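Local structure of 2L protein (Yaba-like disease virus, 3IT8) at residues E78-N83 / G134-G139; T86-L91 / T112-L117; Y7-K12 / F68-M73; L91-G96 / A153-F158. The protein probably binds and neutralises tumour necrosis factor of the infected host, using a domain that resembles class I MHC molecules. All coordinates share one frame; numbering follows the deposited sequence.

Interaction 1: residues E78-N83 / G134-G139; sequences EEINKN and GFPKVG. With NAG (2-acetamido-2-deoxy-beta-D-glucopyranose), chain O.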
# COMPACT_ATOMS: atom_id res chain seq x y z
N GLU D 78 48.14 23.41 5.20
CA GLU D 78 49.23 24.11 4.51
C GLU D 78 48.68 25.23 3.64
O GLU D 78 49.18 26.36 3.69
CB GLU D 78 50.05 23.13 3.67
CG GLU D 78 50.88 22.16 4.51
CD GLU D 78 51.72 21.22 3.66
OE1 GLU D 78 52.44 21.71 2.77
OE2 GLU D 78 51.67 19.99 3.90
N GLU D 79 47.65 24.93 2.84
CA GLU D 79 47.05 25.92 1.95
C GLU D 79 46.47 27.07 2.78
O GLU D 79 46.64 28.24 2.44
CB GLU D 79 45.94 25.28 1.11
CG GLU D 79 46.38 24.08 0.30
CD GLU D 79 47.38 24.44 -0.79
OE1 GLU D 79 48.43 25.04 -0.47
OE2 GLU D 79 47.11 24.12 -1.97
N ILE D 80 45.79 26.72 3.86
CA ILE D 80 45.19 27.72 4.74
C ILE D 80 46.23 28.67 5.30
O ILE D 80 45.95 29.86 5.48
CB ILE D 80 44.44 27.05 5.91
CG1 ILE D 80 43.12 26.46 5.41
CG2 ILE D 80 44.17 28.06 6.99
CD1 ILE D 80 42.33 25.76 6.49
N ASN D 81 47.43 28.17 5.57
CA ASN D 81 48.47 29.01 6.12
C ASN D 81 49.20 29.92 5.13
O ASN D 81 49.97 30.77 5.54
CB ASN D 81 49.50 28.17 6.87
CG ASN D 81 48.94 27.60 8.15
OD1 ASN D 81 48.10 28.22 8.79
ND2 ASN D 81 49.43 26.43 8.55
N LYS D 82 48.96 29.74 3.83
CA LYS D 82 49.61 30.60 2.84
C LYS D 82 49.11 32.04 2.92
O LYS D 82 49.92 32.98 2.88
CB LYS D 82 49.45 30.02 1.44
CG LYS D 82 50.32 28.79 1.22
CD LYS D 82 50.18 28.23 -0.17
CE LYS D 82 51.10 27.03 -0.35
NZ LYS D 82 50.89 26.36 -1.67
N ASN D 83 47.79 32.24 3.01
CA ASN D 83 47.23 33.58 3.15
C ASN D 83 47.48 33.86 4.64
O ASN D 83 46.76 33.36 5.50
CB ASN D 83 45.71 33.61 2.85
CG ASN D 83 45.11 35.03 2.94
OD1 ASN D 83 45.79 35.97 3.36
ND2 ASN D 83 43.83 35.18 2.58
N GLY D 134 33.50 33.71 6.24
CA GLY D 134 33.65 32.85 5.07
C GLY D 134 34.79 31.87 5.31
O GLY D 134 35.39 31.85 6.39
N PHE D 135 35.09 31.04 4.32
CA PHE D 135 36.17 30.06 4.46
C PHE D 135 36.92 29.89 3.15
O PHE D 135 36.32 29.89 2.07
CB PHE D 135 35.63 28.71 4.93
CG PHE D 135 34.79 28.00 3.91
CD1 PHE D 135 35.38 27.20 2.94
CD2 PHE D 135 33.40 28.13 3.91
CE1 PHE D 135 34.60 26.53 1.99
CE2 PHE D 135 32.61 27.48 2.96
CZ PHE D 135 33.21 26.67 2.00
N PRO D 136 38.25 29.74 3.23
CA PRO D 136 39.09 29.57 2.04
C PRO D 136 38.80 28.28 1.29
O PRO D 136 38.84 27.20 1.86
CB PRO D 136 40.50 29.60 2.62
CG PRO D 136 40.33 28.98 3.96
CD PRO D 136 39.05 29.63 4.46
N LYS D 137 38.49 28.40 0.00
CA LYS D 137 38.19 27.22 -0.80
C LYS D 137 39.48 26.53 -1.26
O LYS D 137 39.91 26.66 -2.41
CB LYS D 137 37.30 27.60 -1.99
CG LYS D 137 35.85 27.83 -1.59
CD LYS D 137 34.97 28.19 -2.77
CE LYS D 137 35.29 29.59 -3.29
NZ LYS D 137 34.42 29.99 -4.43
N VAL D 138 40.07 25.79 -0.33
CA VAL D 138 41.31 25.06 -0.57
C VAL D 138 41.22 23.68 0.06
O VAL D 138 40.31 23.40 0.83
CB VAL D 138 42.50 25.80 0.06
CG1 VAL D 138 42.49 27.25 -0.37
CG2 VAL D 138 42.44 25.70 1.57
N GLY D 139 42.19 22.83 -0.27
CA GLY D 139 42.21 21.48 0.27
C GLY D 139 40.91 20.71 0.18
O GLY D 139 40.24 20.67 -0.86
C1 NAG O . 43.45 36.21 1.61
C2 NAG O . 42.40 37.21 2.18
C3 NAG O . 42.06 38.26 1.11
C4 NAG O . 43.34 38.97 0.68
C5 NAG O . 44.32 37.92 0.14
C6 NAG O . 45.65 38.50 -0.30
C7 NAG O . 40.17 37.25 3.10
C8 NAG O . 39.00 37.52 2.16
N2 NAG O . 41.19 36.54 2.62
O3 NAG O . 41.13 39.21 1.61
O4 NAG O . 43.04 39.94 -0.32
O5 NAG O . 44.61 36.93 1.15
O6 NAG O . 46.15 37.82 -1.44
O7 NAG O . 40.13 37.68 4.26

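Interaction 2: residues T86-L91 / T112-L117; sequences TKTTSL and TANGPL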
# COMPACT_ATOMS: atom_id res chain seq x y z
N THR D 86 45.04 34.00 7.64
CA THR D 86 44.28 32.82 8.06
C THR D 86 45.15 31.89 8.90
O THR D 86 44.63 31.12 9.71
CB THR D 86 43.76 32.03 6.84
OG1 THR D 86 43.22 32.93 5.87
CG2 THR D 86 42.68 31.05 7.27
N LYS D 87 46.46 31.96 8.69
CA LYS D 87 47.43 31.13 9.40
C LYS D 87 46.89 30.60 10.73
O LYS D 87 46.48 31.37 11.59
CB LYS D 87 48.72 31.92 9.64
CG LYS D 87 49.83 31.13 10.31
CD LYS D 87 51.15 31.88 10.29
CE LYS D 87 51.63 32.09 8.86
NZ LYS D 87 52.92 32.83 8.82
N THR D 88 46.90 29.28 10.88
CA THR D 88 46.39 28.65 12.09
C THR D 88 47.31 27.57 12.61
O THR D 88 48.08 26.99 11.85
CB THR D 88 45.01 28.01 11.85
OG1 THR D 88 44.11 28.99 11.32
CG2 THR D 88 44.45 27.46 13.14
N THR D 89 47.19 27.29 13.90
CA THR D 89 47.98 26.27 14.57
C THR D 89 47.55 24.87 14.18
O THR D 89 48.39 23.99 13.94
CB THR D 89 47.81 26.36 16.08
OG1 THR D 89 47.98 27.71 16.49
CG2 THR D 89 48.82 25.47 16.77
N SER D 90 46.23 24.67 14.12
CA SER D 90 45.68 23.37 13.78
C SER D 90 44.35 23.40 13.04
O SER D 90 43.72 24.45 12.92
CB SER D 90 45.50 22.55 15.05
OG SER D 90 44.56 23.18 15.90
N LEU D 91 43.93 22.22 12.59
CA LEU D 91 42.70 22.03 11.84
C LEU D 91 42.01 20.79 12.39
O LEU D 91 42.66 19.79 12.70
CB LEU D 91 43.02 21.84 10.36
CG LEU D 91 41.83 21.92 9.41
CD1 LEU D 91 41.16 23.27 9.56
CD2 LEU D 91 42.32 21.74 7.98
N THR D 112 38.89 25.56 13.08
CA THR D 112 40.28 25.98 13.14
C THR D 112 40.59 26.39 14.57
O THR D 112 39.68 26.53 15.38
CB THR D 112 40.47 27.17 12.16
OG1 THR D 112 41.06 26.68 10.95
CG2 THR D 112 41.31 28.26 12.75
N ALA D 113 41.86 26.56 14.89
CA ALA D 113 42.22 26.98 16.24
C ALA D 113 41.58 28.36 16.51
O ALA D 113 41.37 28.75 17.66
CB ALA D 113 43.74 27.06 16.39
N ASN D 114 41.25 29.07 15.42
CA ASN D 114 40.64 30.39 15.50
C ASN D 114 39.13 30.33 15.61
O ASN D 114 38.48 31.35 15.87
CB ASN D 114 41.02 31.22 14.27
CG ASN D 114 42.51 31.28 14.06
OD1 ASN D 114 43.27 31.60 14.98
ND2 ASN D 114 42.94 30.99 12.84
N GLY D 115 38.56 29.15 15.41
CA GLY D 115 37.11 28.99 15.51
C GLY D 115 36.48 28.26 14.34
O GLY D 115 37.17 27.95 13.37
N PRO D 116 35.17 27.97 14.40
CA PRO D 116 34.45 27.26 13.34
C PRO D 116 34.73 27.84 11.97
O PRO D 116 34.76 29.05 11.79
CB PRO D 116 32.99 27.42 13.75
CG PRO D 116 32.99 28.69 14.53
CD PRO D 116 34.23 28.53 15.37
N LEU D 117 34.91 26.95 11.00
CA LEU D 117 35.22 27.35 9.63
C LEU D 117 34.08 27.03 8.65
O LEU D 117 33.38 27.93 8.20
CB LEU D 117 36.51 26.65 9.21
CG LEU D 117 37.22 27.21 7.99
CD1 LEU D 117 37.47 28.69 8.21
CD2 LEU D 117 38.52 26.47 7.78

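Interaction 3: residues Y7-K12 / F68-M73; sequences YTVTLK and FWYSLM. With NAG (2-acetamido-2-deoxy-beta-D-glucopyranose), chain M.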
# COMPACT_ATOMS: atom_id res chain seq x y z
N TYR D 7 39.11 14.50 14.24
CA TYR D 7 40.38 14.34 13.56
C TYR D 7 41.10 15.67 13.69
O TYR D 7 40.53 16.72 13.38
CB TYR D 7 40.20 14.05 12.07
CG TYR D 7 39.51 12.76 11.72
CD1 TYR D 7 38.12 12.68 11.72
CD2 TYR D 7 40.23 11.64 11.33
CE1 TYR D 7 37.47 11.52 11.31
CE2 TYR D 7 39.60 10.48 10.93
CZ TYR D 7 38.20 10.43 10.92
OH TYR D 7 37.54 9.30 10.48
N THR D 8 42.36 15.65 14.13
CA THR D 8 43.08 16.90 14.27
C THR D 8 44.55 16.88 13.86
O THR D 8 45.32 16.05 14.35
CB THR D 8 43.01 17.40 15.72
OG1 THR D 8 41.64 17.42 16.16
CG2 THR D 8 43.59 18.80 15.83
N VAL D 9 44.94 17.78 12.96
CA VAL D 9 46.35 17.89 12.61
C VAL D 9 46.83 19.25 13.17
O VAL D 9 46.11 20.26 13.10
CB VAL D 9 46.60 17.82 11.08
CG1 VAL D 9 45.89 16.62 10.52
CG2 VAL D 9 46.14 19.08 10.42
N THR D 10 48.02 19.27 13.75
CA THR D 10 48.57 20.48 14.34
C THR D 10 49.97 20.77 13.82
O THR D 10 50.71 19.85 13.50
CB THR D 10 48.66 20.35 15.84
OG1 THR D 10 47.55 19.58 16.31
CG2 THR D 10 48.61 21.71 16.49
N LEU D 11 50.32 22.05 13.73
CA LEU D 11 51.64 22.42 13.25
C LEU D 11 52.66 22.24 14.37
O LEU D 11 53.86 22.36 14.14
CB LEU D 11 51.67 23.87 12.77
CG LEU D 11 52.15 24.02 11.32
CD1 LEU D 11 52.34 25.49 11.01
CD2 LEU D 11 53.46 23.27 11.11
N LYS D 12 52.17 21.96 15.57
CA LYS D 12 53.05 21.76 16.72
C LYS D 12 54.07 22.88 16.76
O LYS D 12 53.88 23.89 16.10
CB LYS D 12 53.77 20.41 16.63
CG LYS D 12 53.18 19.32 17.50
CD LYS D 12 53.25 19.71 18.96
CE LYS D 12 52.69 18.63 19.88
NZ LYS D 12 52.86 18.97 21.33
N PHE D 68 43.98 8.68 5.18
CA PHE D 68 43.34 9.54 4.19
C PHE D 68 43.13 10.95 4.73
O PHE D 68 43.57 11.93 4.14
CB PHE D 68 42.00 8.98 3.76
CG PHE D 68 41.15 9.96 2.99
CD1 PHE D 68 41.32 10.12 1.63
CD2 PHE D 68 40.21 10.75 3.66
CE1 PHE D 68 40.57 11.05 0.92
CE2 PHE D 68 39.45 11.69 2.96
CZ PHE D 68 39.63 11.84 1.58
N TRP D 69 42.45 11.04 5.87
CA TRP D 69 42.18 12.33 6.48
C TRP D 69 43.43 13.08 6.93
O TRP D 69 43.59 14.28 6.66
CB TRP D 69 41.21 12.16 7.65
CG TRP D 69 39.81 11.85 7.21
CD1 TRP D 69 39.11 10.70 7.46
CD2 TRP D 69 38.96 12.68 6.40
NE1 TRP D 69 37.87 10.77 6.86
CE2 TRP D 69 37.76 11.97 6.20
CE3 TRP D 69 39.11 13.96 5.83
CZ2 TRP D 69 36.69 12.49 5.44
CZ3 TRP D 69 38.05 14.48 5.08
CH2 TRP D 69 36.86 13.74 4.89
N TYR D 70 44.33 12.39 7.62
CA TYR D 70 45.54 13.05 8.07
C TYR D 70 46.20 13.77 6.90
O TYR D 70 46.50 14.96 6.96
CB TYR D 70 46.52 12.05 8.64
CG TYR D 70 47.86 12.67 8.91
CD1 TYR D 70 48.07 13.47 10.03
CD2 TYR D 70 48.90 12.54 7.99
CE1 TYR D 70 49.27 14.13 10.23
CE2 TYR D 70 50.11 13.19 8.17
CZ TYR D 70 50.29 13.99 9.30
OH TYR D 70 51.47 14.67 9.50
N SER D 71 46.44 13.02 5.84
CA SER D 71 47.08 13.57 4.66
C SER D 71 46.31 14.74 4.03
O SER D 71 46.89 15.79 3.77
CB SER D 71 47.27 12.46 3.64
OG SER D 71 47.75 13.01 2.43
N LEU D 72 45.02 14.55 3.79
CA LEU D 72 44.22 15.58 3.17
C LEU D 72 44.07 16.79 4.06
O LEU D 72 43.95 17.90 3.58
CB LEU D 72 42.85 15.03 2.79
CG LEU D 72 41.93 16.04 2.10
CD1 LEU D 72 42.62 16.67 0.90
CD2 LEU D 72 40.66 15.33 1.70
N MET D 73 44.06 16.58 5.37
CA MET D 73 43.93 17.70 6.30
C MET D 73 45.26 18.44 6.39
O MET D 73 45.30 19.65 6.54
CB MET D 73 43.52 17.21 7.68
CG MET D 73 42.13 16.66 7.69
SD MET D 73 41.57 16.28 9.32
CE MET D 73 41.60 17.93 10.03
C1 NAG M . 39.57 17.55 19.14
C2 NAG M . 38.92 18.49 20.16
C3 NAG M . 39.90 19.63 20.50
C4 NAG M . 41.22 19.04 21.03
C5 NAG M . 41.76 18.10 19.95
C6 NAG M . 43.08 17.44 20.33
C7 NAG M . 36.51 18.52 19.99
C8 NAG M . 35.28 19.35 19.71
N2 NAG M . 37.69 19.01 19.61
O3 NAG M . 39.33 20.50 21.48
O4 NAG M . 42.16 20.09 21.34
O5 NAG M . 40.80 17.04 19.67
O6 NAG M . 42.87 16.36 21.23
O7 NAG M . 36.40 17.43 20.56
O HOH W 1 36.39 8.67 7.92

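Interaction 4: residues L91-G96 / A153-F158; sequences LSLITG and AYLGGF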
# COMPACT_ATOMS: atom_id res chain seq x y z
N LEU D 91 43.93 22.22 12.59
CA LEU D 91 42.70 22.03 11.84
C LEU D 91 42.01 20.79 12.39
O LEU D 91 42.66 19.79 12.70
CB LEU D 91 43.02 21.84 10.36
CG LEU D 91 41.83 21.92 9.41
CD1 LEU D 91 41.16 23.27 9.56
CD2 LEU D 91 42.32 21.74 7.98
N SER D 92 40.69 20.85 12.53
CA SER D 92 39.93 19.72 13.05
C SER D 92 38.69 19.37 12.23
O SER D 92 37.97 20.25 11.74
CB SER D 92 39.47 19.99 14.48
OG SER D 92 40.55 20.04 15.38
N LEU D 93 38.45 18.07 12.08
CA LEU D 93 37.28 17.58 11.36
C LEU D 93 36.36 16.96 12.42
O LEU D 93 36.63 15.88 12.92
CB LEU D 93 37.66 16.54 10.33
CG LEU D 93 36.44 15.93 9.64
CD1 LEU D 93 35.65 17.02 8.96
CD2 LEU D 93 36.86 14.85 8.63
N ILE D 94 35.29 17.65 12.76
CA ILE D 94 34.35 17.17 13.77
C ILE D 94 33.12 16.60 13.10
O ILE D 94 32.41 17.29 12.38
CB ILE D 94 33.91 18.33 14.70
CG1 ILE D 94 35.13 19.01 15.31
CG2 ILE D 94 33.02 17.80 15.81
CD1 ILE D 94 36.05 18.08 16.02
N THR D 95 32.87 15.32 13.32
CA THR D 95 31.70 14.69 12.72
C THR D 95 31.15 13.66 13.69
O THR D 95 31.90 13.09 14.48
CB THR D 95 32.08 14.01 11.38
OG1 THR D 95 30.90 13.61 10.69
CG2 THR D 95 32.97 12.81 11.62
N GLY D 96 29.84 13.44 13.66
CA GLY D 96 29.22 12.50 14.58
C GLY D 96 27.71 12.67 14.61
O GLY D 96 27.14 13.40 13.79
N ALA D 153 32.08 10.91 -0.05
CA ALA D 153 31.81 9.55 0.39
C ALA D 153 32.09 9.28 1.86
O ALA D 153 31.23 8.75 2.57
CB ALA D 153 32.60 8.59 -0.48
N TYR D 154 33.28 9.64 2.33
CA TYR D 154 33.65 9.40 3.72
C TYR D 154 32.92 10.29 4.70
O TYR D 154 32.34 9.81 5.66
CB TYR D 154 35.16 9.55 3.91
CG TYR D 154 35.96 8.51 3.18
CD1 TYR D 154 37.24 8.78 2.71
CD2 TYR D 154 35.43 7.24 2.96
CE1 TYR D 154 37.98 7.83 2.04
CE2 TYR D 154 36.17 6.27 2.30
CZ TYR D 154 37.43 6.57 1.85
OH TYR D 154 38.16 5.61 1.20
N LEU D 155 32.95 11.60 4.47
CA LEU D 155 32.32 12.54 5.37
C LEU D 155 30.82 12.63 5.11
O LEU D 155 30.00 12.49 6.03
CB LEU D 155 32.96 13.92 5.25
CG LEU D 155 32.25 15.04 6.02
CD1 LEU D 155 32.24 14.74 7.51
CD2 LEU D 155 32.95 16.36 5.74
N GLY D 156 30.46 12.87 3.86
CA GLY D 156 29.06 12.96 3.54
C GLY D 156 28.30 11.69 3.88
O GLY D 156 27.22 11.75 4.47
N GLY D 157 28.85 10.54 3.51
CA GLY D 157 28.18 9.29 3.78
C GLY D 157 27.92 9.05 5.26
O GLY D 157 26.80 8.69 5.66
N PHE D 158 28.96 9.25 6.06
CA PHE D 158 28.88 9.03 7.50
C PHE D 158 27.80 9.93 8.08
O PHE D 158 26.98 9.49 8.90
CB PHE D 158 30.22 9.37 8.13
CG PHE D 158 30.34 8.94 9.56
CD1 PHE D 158 30.24 7.60 9.91
CD2 PHE D 158 30.57 9.88 10.56
CE1 PHE D 158 30.38 7.19 11.24
CE2 PHE D 158 30.71 9.48 11.89
CZ PHE D 158 30.61 8.14 12.24

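Interaction 1: residues E78-N83 / G134-G139
E79 and I80, in the last turns of helix 61-82, meet P136 and V138 of an irregular loop, almost wholly through apolar groups. V138 CG2 lies 3.6 Å from E79 CB and 4.0 Å from I80 CG1, so one branch of the valine touches both neighbouring helix residues. It gets there by standing between the backbone N and the carbonyl carbon of V138, with CG1 turned anti to that carbon (chi1 -51°). The ring of P136 reaches I80 too, its CG 4.0 Å from I80 CG1. A branched isoleucine suits this place: CG2 packs on T86, the CD1 end near L117.

Polar groups stay at the margin. The extended K82 reaches back to a salt bridge, NZ 3.0 Å from E79 OE1 on its syn lone pair; only the aliphatic base of E79 is spent on V138. Just past the helix, N83 ND2 carries a covalently bound N-acetylglucosamine.

An inverse gamma turn centred on K137, closed by V138 N bonding to P136 O at 2.9 Å, presents proline and valine to the helix. The arrangement belongs to an MHC-like platform, in which the segment leading from the last sheet strand to the second helix passes the end of the first.

Interaction 2: residues T86-L91 / T112-L117
L91 and T112 face each other as an antiparallel, non-hydrogen-bonded pair with their CA atoms 4.8 Å apart, and beyond it A113 N makes a weak bond to S90 O (3.4 Å, 140° at the hydrogen). Past this point the regular pairing ends, and T112-G115 forms a type I turn. T112 and G115 bond to each other through both their N and O atoms; G115, with phi at 131°, adopts a backbone shape that glycine takes readily.

T88 is the main side chain on its segment. Its methyl, anti to the backbone N, points at the turn and lies 3.4 Å from A113 CB, where a small alanine fits. Its hydroxyl donates to T86 O at 2.7 Å, a bond that ties the loop to itself. N114 comes tip to tip with T88, ND2 2.8 Å from OG1, but at a poor angle for a hydrogen bond. On the buried side, L91 CD1 lies 3.7 Å from T112 OG1, and the leucine also packs on M73 of helix 61-82. The amide of T88 bonds to N81 OD1, joining this loop to the helix end.

This is a two-residue beta hairpin linking strands 103-112 and 115-121, laid beside the entry to strand 90-100 in the antiparallel floor of an MHC-like platform.

Interaction 3: residues Y7-K12 / F68-M73
W69 is the first residue of helix 68-73 to meet strand 7-10, and it does so against Y7. The indole turns an edge to the face of the tyrosine ring, the centroid of its five-membered ring 4.5 Å from that of Y7 and the planes at 50°; CD1 approaches Y7 CE2 to 3.5 Å. One water joins their polar ends, accepting from W69 NE1 at 2.8 Å and donating to Y7 OH at 2.9 Å. Y7 OH also bonds to Y64 O, so two large aromatic residues can be buried here with their polar atoms satisfied.

Y70 comes next. With CG anti to the backbone N (chi1 171°), its ring swings toward the strand and CD1 lies 3.9 Å from V9 CG1, while the hydroxyl is taken by Y17 O.

One turn on from W69, M73 reaches the space between the two strand residues. Its CB packs on V9 CG1 at 3.7 Å, SD lies 3.8 Å from Y7 CB, and a bend at chi3 carries CE toward Y7 O. Such a flexible chain can follow both a branched valine and a ring base.

Y7 and V9 point to the helix while T8, between them, points away toward the glycan on N6. The helix axis runs 8.5 Å from the strand at 42°, an alpha helix lying across the antiparallel sheet as in the MHC platform.

Interaction 4: residues L91-G96 / A153-F158
Strand 91-96, which brings L93, T95 and G96 to the contact, runs beneath helix 153-158 with the axes 9.2 Å apart at their closest and their N-to-C directions 37° apart. The helix has a wider pi-type turn here, and its bonds from G157 N to A153 O and F158 N to Y154 O are weak. G157 fits this turn, since a beta carbon there would run into A153 O.

T95 is the centre of the contact. Its hydroxyl, anti to the backbone N (chi1 -170°), donates to Y107 O on the neighbouring strand, which satisfies a buried polar atom. L155 CD1 then lies 3.6 Å from T95 OG1, the two side chains sliding past each other in opposite directions. F158 brings its ring edge to the same oxygen, with CD2 3.7 Å from OG1, which lies near the ring plane; the threonine methyl lies 3.9 Å from CD2, out of that plane. The ring of F158 stacks on Y5 as well, so the phenylalanine covers two adjacent strands.

Here the second helix of an MHC-like platform settles on a central strand of the eight-stranded sheet. In class I MHC molecules the helices flank a peptide groove; here L155 and Y154 touch W69 of helix 61-82, which is consistent with a groove narrowed at this level.

On either side of T95 in sequence the contacts are lighter: before it, L93 CD1 meets L155 CD2 at 4.3 Å, two branched aliphatic ends suited to a dry interior; after it, G96 passes its CA 4.3 Å from F158 CE2.

Overall arrangement
From the N terminus, strand 2-10 is the first element used: interaction 3 closes a loop from it through three further strands to helix 61-82. Interaction 1 opens at the end of that same helix, after interaction 3 has closed, and its long loop to residues 134-139 encloses interaction 2 entirely. Interaction 4 starts on strand 90-100, sharing L91 with interaction 2, and crosses both interactions 1 and 2 on its way to helix 148-174. Strands 2-10 and 90-100 are neighbours in the sheet, joined where Y7 O meets L93 N. Together the contacts bind both helices, the hairpin and the connecting loop to one platform sheet.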